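Local coordinates for protein ShdD (Sedimentibacter hydroxybenzoicus, PDB 7AE5) that takes part in the anaerobic, non-oxidative decarboxylation and detoxification of phenolic compounds, its precise biochemical role being unknown, at residues W23-C28 and S34-E39; C28-Y33 and N52-M57. All coordinates share one frame; numbering follows the deposited sequence.

How the contacts relate
Contact 1 (W23-C28 with S34-E39) is the buried one: it pairs two strands of the three-stranded antiparallel sheet, with backbone hydrogen bonds, a cation-pi pair and CH-pi contacts. Contact 2 (C28-Y33 with N52-M57) is small and only partly buried: the loop joining those two strands meets the short helix 51-55, without any hydrogen bond between its segments, through the end of one isoleucine. The two share C28, which ends strand 24-28 and binds the zinc ion; their centres lie about 18 Å apart, on opposite sides of the chain's centre. They also touch directly, V27 CG2 packing 3.7 Å from Y33 O. Both lie within reach of the phenolic acid decarboxylase chain.

Contact 1 of 2, residues W23-C28 and S34-E39; sequences WEVYVC and SWRSTE. With ZN (zinc ion), chain Z.
One face of the W23 indole carries the side chain of R36: CD sits 3.7 Å from the centroid of the five-membered ring, a CH-pi contact, and the guanidinium makes a cation-pi pair with the six-membered ring, CZ 4.5 Å from its centroid. The guanidinium is tilted 71° to the indole and turns its edge to the ring, NH1 reaching down; a bend at chi3 (-53°) brings it over. In this antiparallel beta hairpin of strands 24-28 and 34-36, the W35 ring receives Y26 CB over one face, while the Y26 and W35 rings meet obliquely. With an alanine at W23, R36 would probably lose the indole face under CD and NH1, a gap opening there, and K57 O of the phenolic acid decarboxylase chain its N-H donor, though bonds to E31 and L131 of that chain probably still hold the guanidinium. Y26 and W35 are the hydrogen-bonded pair, Y26 N to W35 O at 2.8 Å and W35 N to Y26 O at 2.9 Å. Beyond the strand end S37 grips E24 twice: its N donates to E24 O at 2.8 Å, and its OG accepts from E24 N at 3.0 Å, nearly straight at 167°.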
loop_
_atom_site.group_PDB
_atom_site.type_symbol
_atom_site.label_atom_id
_atom_site.label_comp_id
_atom_site.label_asym_id
_atom_site.label_seq_id
_atom_site.Cartn_x
_atom_site.Cartn_y
_atom_site.Cartn_z
ATOM N N TRP H 23 -62.690 3.502 -6.867
ATOM C CA TRP H 23 -61.631 4.473 -7.114
ATOM C C TRP H 23 -61.601 4.848 -8.589
ATOM O O TRP H 23 -62.285 4.255 -9.426
ATOM C CB TRP H 23 -60.267 3.927 -6.681
ATOM C CG TRP H 23 -60.028 2.502 -7.089
ATOM C CD1 TRP H 23 -60.091 1.403 -6.286
ATOM C CD2 TRP H 23 -59.679 2.023 -8.396
ATOM N NE1 TRP H 23 -59.809 0.269 -7.009
ATOM C CE2 TRP H 23 -59.552 0.623 -8.307
ATOM C CE3 TRP H 23 -59.462 2.643 -9.631
ATOM C CZ2 TRP H 23 -59.220 -0.168 -9.404
ATOM C CZ3 TRP H 23 -59.132 1.855 -10.718
ATOM C CH2 TRP H 23 -59.013 0.464 -10.597
ATOM N N GLU H 24 -60.783 5.856 -8.885
ATOM C CA GLU H 24 -60.428 6.250 -10.238
ATOM C C GLU H 24 -58.917 6.419 -10.295
ATOM O O GLU H 24 -58.250 6.526 -9.263
ATOM C CB GLU H 24 -61.128 7.556 -10.650
ATOM C CG GLU H 24 -62.532 7.715 -10.070
ATOM C CD GLU H 24 -63.417 8.660 -10.870
ATOM O OE1 GLU H 24 -62.983 9.808 -11.122
ATOM O OE2 GLU H 24 -64.552 8.266 -11.227
ATOM N N VAL H 25 -58.374 6.434 -11.508
ATOM C CA VAL H 25 -56.946 6.639 -11.724
ATOM C C VAL H 25 -56.764 7.854 -12.619
ATOM O O VAL H 25 -57.370 7.935 -13.695
ATOM C CB VAL H 25 -56.269 5.402 -12.339
ATOM C CG1 VAL H 25 -54.769 5.619 -12.428
ATOM C CG2 VAL H 25 -56.577 4.164 -11.515
ATOM N N TYR H 26 -55.932 8.790 -12.179
ATOM C CA TYR H 26 -55.628 10.002 -12.921
ATOM C C TYR H 26 -54.207 9.931 -13.460
ATOM O O TYR H 26 -53.358 9.211 -12.929
ATOM C CB TYR H 26 -55.803 11.238 -12.034
ATOM C CG TYR H 26 -57.148 11.277 -11.348
ATOM C CD1 TYR H 26 -58.291 11.641 -12.044
ATOM C CD2 TYR H 26 -57.277 10.930 -10.010
ATOM C CE1 TYR H 26 -59.525 11.671 -11.425
ATOM C CE2 TYR H 26 -58.507 10.956 -9.381
ATOM C CZ TYR H 26 -59.627 11.326 -10.093
ATOM O OH TYR H 26 -60.853 11.354 -9.472
ATOM N N VAL H 27 -53.956 10.678 -14.532
ATOM C CA VAL H 27 -52.646 10.703 -15.175
ATOM C C VAL H 27 -52.361 12.114 -15.669
ATOM O O VAL H 27 -53.236 12.779 -16.237
ATOM C CB VAL H 27 -52.551 9.676 -16.327
ATOM C CG1 VAL H 27 -53.649 9.906 -17.360
ATOM C CG2 VAL H 27 -51.167 9.714 -16.975
ATOM N N CYS H 28 -51.136 12.574 -15.435
ATOM C CA CYS H 28 -50.703 13.881 -15.900
ATOM C C CYS H 28 -50.328 13.808 -17.374
ATOM O O CYS H 28 -49.607 12.899 -17.795
ATOM C CB CYS H 28 -49.514 14.364 -15.070
ATOM S SG CYS H 28 -48.730 15.864 -15.677
ATOM N N SER H 34 -49.061 9.049 -12.797
ATOM C CA SER H 34 -50.410 8.545 -12.595
ATOM C C SER H 34 -50.591 8.113 -11.147
ATOM O O SER H 34 -49.627 7.749 -10.467
ATOM C CB SER H 34 -50.723 7.374 -13.534
ATOM O OG SER H 34 -49.890 6.264 -13.261
ATOM N N TRP H 35 -51.839 8.154 -10.682
ATOM C CA TRP H 35 -52.130 7.812 -9.297
ATOM C C TRP H 35 -53.613 7.508 -9.138
ATOM O O TRP H 35 -54.452 7.970 -9.915
ATOM C CB TRP H 35 -51.705 8.934 -8.341
ATOM C CG TRP H 35 -52.536 10.179 -8.430
ATOM C CD1 TRP H 35 -53.619 10.500 -7.663
ATOM C CD2 TRP H 35 -52.342 11.277 -9.329
ATOM N NE1 TRP H 35 -54.114 11.726 -8.032
ATOM C CE2 TRP H 35 -53.348 12.225 -9.053
ATOM C CE3 TRP H 35 -51.420 11.550 -10.343
ATOM C CZ2 TRP H 35 -53.456 13.426 -9.754
ATOM C CZ3 TRP H 35 -51.527 12.742 -11.037
ATOM C CH2 TRP H 35 -52.538 13.665 -10.738
ATOM N N ARG H 36 -53.915 6.718 -8.112
ATOM C CA ARG H 36 -55.281 6.356 -7.767
ATOM C C ARG H 36 -55.881 7.396 -6.830
ATOM O O ARG H 36 -55.179 8.002 -6.014
ATOM C CB ARG H 36 -55.318 4.977 -7.105
ATOM C CG ARG H 36 -56.563 4.159 -7.406
ATOM C CD ARG H 36 -56.525 2.819 -6.684
ATOM N NE ARG H 36 -55.294 2.084 -6.952
ATOM C CZ ARG H 36 -55.095 1.321 -8.018
ATOM N NH1 ARG H 36 -56.027 1.168 -8.943
ATOM N NH2 ARG H 36 -53.929 0.695 -8.159
ATOM N N SER H 37 -57.197 7.596 -6.951
ATOM C CA SER H 37 -57.891 8.544 -6.086
ATOM C C SER H 37 -57.795 8.160 -4.617
ATOM O O SER H 37 -57.955 9.025 -3.749
ATOM C CB SER H 37 -59.361 8.657 -6.500
ATOM O OG SER H 37 -60.010 7.397 -6.439
ATOM N N THR H 38 -57.537 6.885 -4.319
ATOM C CA THR H 38 -57.375 6.441 -2.940
ATOM C C THR H 38 -56.011 6.798 -2.364
ATOM O O THR H 38 -55.869 6.861 -1.138
ATOM C CB THR H 38 -57.591 4.928 -2.844
ATOM O OG1 THR H 38 -56.563 4.248 -3.575
ATOM C CG2 THR H 38 -58.947 4.549 -3.413
ATOM N N GLU H 39 -55.014 7.030 -3.212
ATOM C CA GLU H 39 -53.697 7.433 -2.747
ATOM C C GLU H 39 -53.683 8.914 -2.381
ATOM O O GLU H 39 -54.523 9.702 -2.823
ATOM C CB GLU H 39 -52.635 7.168 -3.817
ATOM C CG GLU H 39 -52.261 5.712 -4.013
ATOM C CD GLU H 39 -51.061 5.548 -4.930
ATOM O OE1 GLU H 39 -51.263 5.461 -6.161
ATOM O OE2 GLU H 39 -49.918 5.504 -4.424
HETATM ZN ZN ZN Z . -47.128 15.882 -13.984
#

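Contact 2 of 2, residues C28-Y33 and N52-M57; sequences CEKCCY and NKIANM. With ZN (zinc ion), chain Z.
Apolar contact joins K30 and C31 to I54, whose CD1 reaches from helix 51-55 to the loop. This methyl lies 3.8 Å from K30 CD and 3.9 Å from C31 CB, so it meets the aliphatic part of the lysine and the methylene of a zinc ligand together. I54 CG1 is anti to the carbonyl carbon (chi1 -82°) and the chain runs on extended, which carries CD1 out from the helix. K30 crosses it obliquely, bent at chi2 and chi3, and its ammonium goes on to a salt bridge with D51, just ahead of the segment on the same helix. Metal bonds come next: C28 SG and C31 SG each bind the zinc ion at 2.3 Å, and C3 and C6 complete a four-cysteine site built from two CxxC pairs, as in zinc ribbons. Hydrogen bonds to sulfur also form within the loop. C28 SG accepts the N-H of C31 at 3.3 Å, nearly straight at 164°, and more weakly that of K30; C31 SG has a weak, long one from Y33 N. These N-H groups would be expected to temper the negative charge on the thiolates. Backbone bonds close the loop, C28 N donating to Y33 O at 2.7 Å.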
loop_
_atom_site.group_PDB
_atom_site.type_symbol
_atom_site.label_atom_id
_atom_site.label_comp_id
_atom_site.label_asym_id
_atom_site.label_seq_id
_atom_site.Cartn_x
_atom_site.Cartn_y
_atom_site.Cartn_z
ATOM N N CYS H 28 -51.136 12.574 -15.435
ATOM C CA CYS H 28 -50.703 13.881 -15.900
ATOM C C CYS H 28 -50.328 13.808 -17.374
ATOM O O CYS H 28 -49.607 12.899 -17.795
ATOM C CB CYS H 28 -49.514 14.364 -15.070
ATOM S SG CYS H 28 -48.730 15.864 -15.677
ATOM N N GLU H 29 -50.826 14.762 -18.161
ATOM C CA GLU H 29 -50.527 14.785 -19.586
ATOM C C GLU H 29 -49.194 15.451 -19.901
ATOM O O GLU H 29 -48.762 15.413 -21.057
ATOM C CB GLU H 29 -51.653 15.485 -20.351
ATOM C CG GLU H 29 -52.966 14.712 -20.356
ATOM C CD GLU H 29 -53.803 14.980 -21.592
ATOM O OE1 GLU H 29 -53.292 14.781 -22.715
ATOM O OE2 GLU H 29 -54.975 15.386 -21.442
ATOM N N LYS H 30 -48.533 16.049 -18.911
ATOM C CA LYS H 30 -47.223 16.644 -19.140
ATOM C C LYS H 30 -46.086 15.682 -18.799
ATOM O O LYS H 30 -45.141 15.538 -19.580
ATOM C CB LYS H 30 -47.077 17.939 -18.335
ATOM C CG LYS H 30 -46.094 18.925 -18.947
ATOM C CD LYS H 30 -45.189 19.550 -17.897
ATOM C CE LYS H 30 -45.859 20.721 -17.205
ATOM N NZ LYS H 30 -44.878 21.538 -16.438
ATOM N N CYS H 31 -46.162 15.013 -17.647
ATOM C CA CYS H 31 -45.065 14.181 -17.165
ATOM C C CYS H 31 -45.453 12.720 -16.963
ATOM O O CYS H 31 -44.640 11.942 -16.446
ATOM C CB CYS H 31 -44.501 14.756 -15.863
ATOM S SG CYS H 31 -45.443 14.332 -14.386
ATOM N N CYS H 32 -46.669 12.330 -17.343
ATOM C CA CYS H 32 -47.150 10.949 -17.349
ATOM C C CYS H 32 -47.282 10.338 -15.959
ATOM O O CYS H 32 -47.526 9.130 -15.851
ATOM C CB CYS H 32 -46.264 10.038 -18.209
ATOM S SG CYS H 32 -45.826 10.718 -19.820
ATOM N N TYR H 33 -47.129 11.123 -14.896
ATOM C CA TYR H 33 -47.362 10.602 -13.555
ATOM C C TYR H 33 -48.826 10.214 -13.395
ATOM O O TYR H 33 -49.728 10.945 -13.809
ATOM C CB TYR H 33 -46.974 11.640 -12.501
ATOM C CG TYR H 33 -46.996 11.117 -11.080
ATOM C CD1 TYR H 33 -46.034 10.220 -10.630
ATOM C CD2 TYR H 33 -47.978 11.525 -10.185
ATOM C CE1 TYR H 33 -46.052 9.743 -9.329
ATOM C CE2 TYR H 33 -48.004 11.053 -8.884
ATOM C CZ TYR H 33 -47.038 10.163 -8.461
ATOM O OH TYR H 33 -47.063 9.692 -7.169
ATOM N N ASN H 52 -38.150 22.702 -16.922
ATOM C CA ASN H 52 -36.743 22.652 -17.304
ATOM C C ASN H 52 -36.150 21.261 -17.105
ATOM O O ASN H 52 -35.354 20.806 -17.934
ATOM C CB ASN H 52 -35.943 23.691 -16.518
ATOM C CG ASN H 52 -34.948 24.433 -17.389
ATOM O OD1 ASN H 52 -33.877 23.915 -17.706
ATOM N ND2 ASN H 52 -35.302 25.650 -17.788
ATOM N N LYS H 53 -36.516 20.574 -16.018
ATOM C CA LYS H 53 -36.043 19.205 -15.839
ATOM C C LYS H 53 -36.613 18.275 -16.901
ATOM O O LYS H 53 -35.936 17.330 -17.320
ATOM C CB LYS H 53 -36.394 18.687 -14.442
ATOM C CG LYS H 53 -35.469 19.185 -13.342
ATOM C CD LYS H 53 -36.164 20.161 -12.409
ATOM C CE LYS H 53 -35.163 20.997 -11.625
ATOM N NZ LYS H 53 -34.499 22.021 -12.483
ATOM N N ILE H 54 -37.844 18.529 -17.352
ATOM C CA ILE H 54 -38.439 17.704 -18.399
ATOM C C ILE H 54 -37.772 17.975 -19.741
ATOM O O ILE H 54 -37.456 17.045 -20.493
ATOM C CB ILE H 54 -39.960 17.939 -18.461
ATOM C CG1 ILE H 54 -40.668 17.097 -17.399
ATOM C CG2 ILE H 54 -40.502 17.621 -19.845
ATOM C CD1 ILE H 54 -42.083 17.541 -17.117
ATOM N N ALA H 55 -37.538 19.250 -20.062
ATOM C CA ALA H 55 -36.862 19.587 -21.310
ATOM C C ALA H 55 -35.423 19.084 -21.328
ATOM O O ALA H 55 -34.921 18.691 -22.387
ATOM C CB ALA H 55 -36.897 21.100 -21.536
ATOM N N ASN H 56 -34.747 19.091 -20.180
ATOM C CA ASN H 56 -33.369 18.630 -20.072
ATOM C C ASN H 56 -33.266 17.133 -19.802
ATOM O O ASN H 56 -32.163 16.633 -19.558
ATOM C CB ASN H 56 -32.639 19.401 -18.967
ATOM C CG ASN H 56 -32.436 20.864 -19.310
ATOM O OD1 ASN H 56 -33.025 21.376 -20.261
ATOM N ND2 ASN H 56 -31.607 21.549 -18.527
ATOM N N MET H 57 -34.383 16.411 -19.841
ATOM C CA MET H 57 -34.369 14.990 -19.525
ATOM C C MET H 57 -33.721 14.192 -20.651
ATOM O O MET H 57 -33.930 14.471 -21.835
ATOM C CB MET H 57 -35.793 14.493 -19.277
ATOM C CG MET H 57 -35.869 13.198 -18.493
ATOM S SD MET H 57 -37.561 12.775 -18.037
ATOM C CE MET H 57 -37.804 13.819 -16.599
HETATM ZN ZN ZN Z . -47.128 15.882 -13.984
#